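Local coordinates for protein oxygenase-reductase (Streptomyces fradiae, PDB 4OSP) that reduces, as the C-terminal ketoreductase domain of a longer oxygenase-reductase, the C-6 ketone of angucyclinones in urdamycin biosynthesis, using an NADPH-binding Rossmann fold, at residues R30-R35 / D233-V238; N196-G201 / L254-G259. One frame throughout, in Å; residues are numbered along the deposited sequence.

Contact 1. Residues R30-R35 / D233-V238; sequences RATAIR and DVADVV
A31, T32 and R35 meet A235, D236 and V238 where two helices of the Rossmann fold pack together: helix 27-38, whose first turn belongs to the glycine-rich nucleotide-binding motif of short-chain dehydrogenases/reductases, and helix 231-242, from the C-terminal part of the domain. The axes of the two segments approach to 8.1 Å and cross at -45°. Small residues allow this closeness. The methyl of A235 points into helix 27-38, with its CB 3.5 Å from the backbone N of T32, and A31 adds a methyl-to-methyl contact, CB to CB at 3.7 Å. T32 divides its two branches. CG2, anti to the backbone N, meets CG1 of V238 at 3.5 Å, and the two side chains cross at nearly a right angle; OG1 passes over A235 and is hydrogen-bonded to the carbonyl O of I28, one turn earlier on its own helix.

R35 flanks the alanine pairing. Its CB lies 4.2 Å from OD1 of D236, slightly nearer than to A235. CG leaves anti to the backbone N, and the chain then bends at chi2 (64°), which curls it around OD1 of D236: CG and CD each lie 3.6 Å from that oxygen. NE and CZ stay farther off, and the tip turns back, bringing NH1 to OD1. The guanidinium and carboxylate planes are steeply inclined, with OD1 near the guanidinium plane at its edge. Both groups have further charged partners: NH2 of R35 pairs with E39, NH1 also with D245 of the second subunit, and OD2 of D236 with R247 of that subunit. The R35-D236 salt bridge thus belongs to a wider ionic network at the subunit interface, and its own hydrogen bond is weak: NH1 to OD1 is 2.8 Å, bent to 142° at the hydrogen.

Contact 2. Residues N196-G201 / L254-G259; sequences NSVGPG and LDASGG
The carbonyl O of L254 serves two amides: N of G199 on the neighbouring strand at 2.8 Å, nearly straight (175° at the hydrogen), and, weakly, N of A256 on its own strand at 3.2 Å. The second bond marks an inverse gamma turn centred on D255, an abrupt kink within the run 254-256. Before the kink the pairing is regular: N of L254 donates to O of S197 at 2.7 Å, although it reaches that oxygen tilted from the carbonyl plane. Beyond it, a CA-H...O contact joins CA of P200 to O of A256 at 3.5 Å.

V198, L254 and A256 direct their side chains to one face of the sheet, where CG1 of V198 lies 3.9 Å from CB of A256. Farther along, the side chain of S257 meets backbone: its CB rests 3.4 Å from N of G201. The hydroxyl of S257 sits between its own N and carbonyl carbon (chi1 70°), which turns it back toward D255; OG donates to OD1 there at 2.6 Å, on the syn side of the carboxylate. The backbone of N196 and V198 is hydrogen-bonded to I152, N154 and S156, on and just after strand 151-155, so this segment is an interior strand. Neighbouring parallel strands, at 24° to each other and bridged at V198 and L254, are typical of the Rossmann-fold sheet.

Helix 231-242 belongs to both environments. A235 faces helix 27-38 in contact 1, while V234 and V237 of the same helix pack on the strands of contact 2: CG1 of V237 is 3.7 Å from CD2 of L254, and CG1 of V234 is 4.1 Å from CG1 of V198. The centres of the two contacts lie about 12 Å apart, a helix layer over a sheet, and helix 231-242 and strand 253-256 are consecutive elements. I28, an NADP(+)-binding residue, connects both with the cofactor site, its side chain being about 4 Å from those of T32 and P200. Both contacts also reach the second subunit, where I249 packs on V237 and on L254.

Contact 1. Residues R30-R35 / D233-V238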
loop_
_atom_site.group_PDB
_atom_site.type_symbol
_atom_site.label_atom_id
_atom_site.label_comp_id
_atom_site.label_asym_id
_atom_site.label_seq_id
_atom_site.Cartn_x
_atom_site.Cartn_y
_atom_site.Cartn_z
ATOM N N ARG B 30 -12.556 -8.240 24.496
ATOM C CA ARG B 30 -12.402 -8.347 25.946
ATOM C C ARG B 30 -11.104 -7.710 26.445
ATOM O O ARG B 30 -11.128 -6.872 27.341
ATOM C CB ARG B 30 -12.504 -9.818 26.392
ATOM C CG ARG B 30 -12.365 -10.033 27.882
ATOM C CD ARG B 30 -12.574 -11.487 28.276
ATOM N NE ARG B 30 -13.015 -11.583 29.670
ATOM C CZ ARG B 30 -13.800 -12.549 30.160
ATOM N NH1 ARG B 30 -14.227 -13.537 29.367
ATOM N NH2 ARG B 30 -14.164 -12.530 31.448
ATOM N N ALA B 31 -9.977 -8.096 25.852
ATOM C CA ALA B 31 -8.671 -7.584 26.287
ATOM C C ALA B 31 -8.540 -6.078 26.045
ATOM O O ALA B 31 -7.902 -5.357 26.844
ATOM C CB ALA B 31 -7.547 -8.335 25.597
ATOM N N THR B 32 -9.135 -5.608 24.948
ATOM C CA THR B 32 -9.137 -4.184 24.632
ATOM C C THR B 32 -9.882 -3.401 25.703
ATOM O O THR B 32 -9.357 -2.401 26.231
ATOM C CB THR B 32 -9.758 -3.899 23.248
ATOM O OG1 THR B 32 -8.993 -4.567 22.234
ATOM C CG2 THR B 32 -9.765 -2.402 22.967
ATOM N N ALA B 33 -11.093 -3.865 26.036
ATOM C CA ALA B 33 -11.874 -3.247 27.105
ATOM C C ALA B 33 -11.072 -3.215 28.416
ATOM O O ALA B 33 -11.024 -2.184 29.107
ATOM C CB ALA B 33 -13.212 -3.962 27.292
ATOM N N ILE B 34 -10.414 -4.326 28.731
ATOM C CA ILE B 34 -9.582 -4.409 29.934
ATOM C C ILE B 34 -8.415 -3.399 29.937
ATOM O O ILE B 34 -8.192 -2.696 30.934
ATOM C CB ILE B 34 -9.090 -5.862 30.177
ATOM C CG1 ILE B 34 -10.267 -6.745 30.628
ATOM C CG2 ILE B 34 -7.945 -5.900 31.191
ATOM C CD1 ILE B 34 -10.011 -8.244 30.543
ATOM N N ARG B 35 -7.687 -3.307 28.825
ATOM C CA ARG B 35 -6.529 -2.409 28.776
ATOM C C ARG B 35 -6.934 -0.926 28.860
ATOM O O ARG B 35 -6.281 -0.136 29.555
ATOM C CB ARG B 35 -5.638 -2.688 27.541
ATOM C CG ARG B 35 -4.418 -1.769 27.417
ATOM C CD ARG B 35 -3.448 -1.951 28.577
ATOM N NE ARG B 35 -2.495 -0.842 28.720
ATOM C CZ ARG B 35 -1.243 -0.872 28.266
ATOM N NH1 ARG B 35 -0.787 -1.945 27.625
ATOM N NH2 ARG B 35 -0.440 0.164 28.453
ATOM N N ASP B 233 -1.725 -8.588 22.677
ATOM C CA ASP B 233 -0.842 -7.967 21.695
ATOM C C ASP B 233 -1.595 -6.963 20.828
ATOM O O ASP B 233 -1.039 -5.941 20.413
ATOM C CB ASP B 233 -0.187 -9.032 20.818
ATOM C CG ASP B 233 0.713 -9.958 21.609
ATOM O OD1 ASP B 233 1.392 -9.484 22.538
ATOM O OD2 ASP B 233 0.728 -11.164 21.325
ATOM N N VAL B 234 -2.862 -7.267 20.567
ATOM C CA VAL B 234 -3.732 -6.393 19.810
ATOM C C VAL B 234 -4.309 -5.301 20.711
ATOM O O VAL B 234 -4.397 -4.143 20.323
ATOM C CB VAL B 234 -4.870 -7.188 19.143
ATOM C CG1 VAL B 234 -5.703 -6.282 18.267
ATOM C CG2 VAL B 234 -4.303 -8.338 18.315
ATOM N N ALA B 235 -4.678 -5.681 21.925
ATOM C CA ALA B 235 -5.307 -4.756 22.854
ATOM C C ALA B 235 -4.379 -3.579 23.165
ATOM O O ALA B 235 -4.827 -2.452 23.312
ATOM C CB ALA B 235 -5.700 -5.488 24.128
ATOM N N ASP B 236 -3.079 -3.852 23.231
ATOM C CA ASP B 236 -2.101 -2.842 23.619
ATOM C C ASP B 236 -1.840 -1.807 22.529
ATOM O O ASP B 236 -1.399 -0.689 22.804
ATOM C CB ASP B 236 -0.797 -3.510 24.059
ATOM C CG ASP B 236 -0.931 -4.232 25.401
ATOM O OD1 ASP B 236 -1.931 -4.012 26.114
ATOM O OD2 ASP B 236 -0.033 -5.023 25.748
ATOM N N VAL B 237 -2.113 -2.183 21.290
ATOM C CA VAL B 237 -1.975 -1.265 20.173
ATOM C C VAL B 237 -3.177 -0.329 20.150
ATOM O O VAL B 237 -3.024 0.880 20.009
ATOM C CB VAL B 237 -1.847 -2.022 18.835
ATOM C CG1 VAL B 237 -1.877 -1.049 17.671
ATOM C CG2 VAL B 237 -0.548 -2.820 18.818
ATOM N N VAL B 238 -4.369 -0.902 20.319
ATOM C CA VAL B 238 -5.599 -0.117 20.423
ATOM C C VAL B 238 -5.478 0.959 21.503
ATOM O O VAL B 238 -5.860 2.109 21.286
ATOM C CB VAL B 238 -6.827 -1.002 20.731
ATOM C CG1 VAL B 238 -8.074 -0.126 20.864
ATOM C CG2 VAL B 238 -7.020 -2.051 19.638
#

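Contact 2. Residues N196-G201 / L254-G259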
loop_
_atom_site.group_PDB
_atom_site.type_symbol
_atom_site.label_atom_id
_atom_site.label_comp_id
_atom_site.label_asym_id
_atom_site.label_seq_id
_atom_site.Cartn_x
_atom_site.Cartn_y
_atom_site.Cartn_z
ATOM N N ASN B 196 -8.420 5.274 12.879
ATOM C CA ASN B 196 -7.412 4.320 12.444
ATOM C C ASN B 196 -7.934 2.885 12.433
ATOM O O ASN B 196 -8.953 2.566 13.057
ATOM C CB ASN B 196 -6.163 4.424 13.325
ATOM C CG ASN B 196 -5.406 5.718 13.111
ATOM O OD1 ASN B 196 -4.755 5.912 12.077
ATOM N ND2 ASN B 196 -5.474 6.607 14.089
ATOM N N SER B 197 -7.231 2.031 11.708
ATOM C CA SER B 197 -7.541 0.604 11.641
ATOM C C SER B 197 -6.407 -0.165 12.301
ATOM O O SER B 197 -5.255 0.252 12.250
ATOM C CB SER B 197 -7.676 0.155 10.189
ATOM O OG SER B 197 -8.951 0.461 9.672
ATOM N N VAL B 198 -6.757 -1.262 12.963
ATOM C CA VAL B 198 -5.785 -2.173 13.538
ATOM C C VAL B 198 -6.065 -3.562 12.953
ATOM O O VAL B 198 -7.201 -4.039 13.001
ATOM C CB VAL B 198 -5.889 -2.217 15.083
ATOM C CG1 VAL B 198 -4.875 -3.201 15.655
ATOM C CG2 VAL B 198 -5.664 -0.832 15.679
ATOM N N GLY B 199 -5.042 -4.181 12.371
ATOM C CA GLY B 199 -5.185 -5.488 11.736
ATOM C C GLY B 199 -4.508 -6.594 12.525
ATOM O O GLY B 199 -3.280 -6.639 12.612
ATOM N N PRO B 200 -5.305 -7.489 13.132
ATOM C CA PRO B 200 -4.736 -8.642 13.843
ATOM C C PRO B 200 -4.173 -9.684 12.868
ATOM O O PRO B 200 -4.523 -9.685 11.685
ATOM C CB PRO B 200 -5.942 -9.237 14.585
ATOM C CG PRO B 200 -7.059 -8.246 14.450
ATOM C CD PRO B 200 -6.773 -7.457 13.210
ATOM N N GLY B 201 -3.285 -10.537 13.357
ATOM C CA GLY B 201 -2.987 -11.792 12.686
ATOM C C GLY B 201 -3.764 -12.894 13.383
ATOM O O GLY B 201 -4.822 -12.646 13.970
ATOM N N LEU B 254 -2.679 -0.057 11.382
ATOM C CA LEU B 254 -1.619 -0.620 12.219
ATOM C C LEU B 254 -1.553 -2.138 12.118
ATOM O O LEU B 254 -2.562 -2.833 12.249
ATOM C CB LEU B 254 -1.755 -0.162 13.673
ATOM C CG LEU B 254 -1.154 1.230 13.859
ATOM C CD1 LEU B 254 -2.205 2.299 13.618
ATOM C CD2 LEU B 254 -0.499 1.403 15.217
ATOM N N ASP B 255 -0.355 -2.643 11.863
ATOM C CA ASP B 255 -0.161 -4.052 11.585
ATOM C C ASP B 255 0.201 -4.792 12.867
ATOM O O ASP B 255 1.377 -5.051 13.147
ATOM C CB ASP B 255 0.916 -4.219 10.514
ATOM C CG ASP B 255 1.222 -5.665 10.206
ATOM O OD1 ASP B 255 0.432 -6.567 10.570
ATOM O OD2 ASP B 255 2.274 -5.905 9.587
ATOM N N ALA B 256 -0.825 -5.117 13.650
ATOM C CA ALA B 256 -0.652 -5.818 14.934
ATOM C C ALA B 256 -0.777 -7.326 14.756
ATOM O O ALA B 256 -1.648 -7.962 15.346
ATOM C CB ALA B 256 -1.659 -5.314 15.953
ATOM N N SER B 257 0.117 -7.894 13.950
ATOM C CA SER B 257 0.049 -9.313 13.592
ATOM C C SER B 257 1.375 -10.061 13.805
ATOM O O SER B 257 1.523 -11.194 13.350
ATOM C CB SER B 257 -0.359 -9.449 12.124
ATOM O OG SER B 257 0.687 -9.004 11.278
ATOM N N GLY B 258 2.339 -9.417 14.462
ATOM C CA GLY B 258 3.666 -10.004 14.653
ATOM C C GLY B 258 4.367 -10.345 13.353
ATOM O O GLY B 258 4.921 -11.431 13.202
ATOM N N GLY B 259 4.326 -9.414 12.403
ATOM C CA GLY B 259 5.057 -9.553 11.140
ATOM C C GLY B 259 4.563 -10.670 10.237
ATOM O O GLY B 259 5.346 -11.287 9.529
#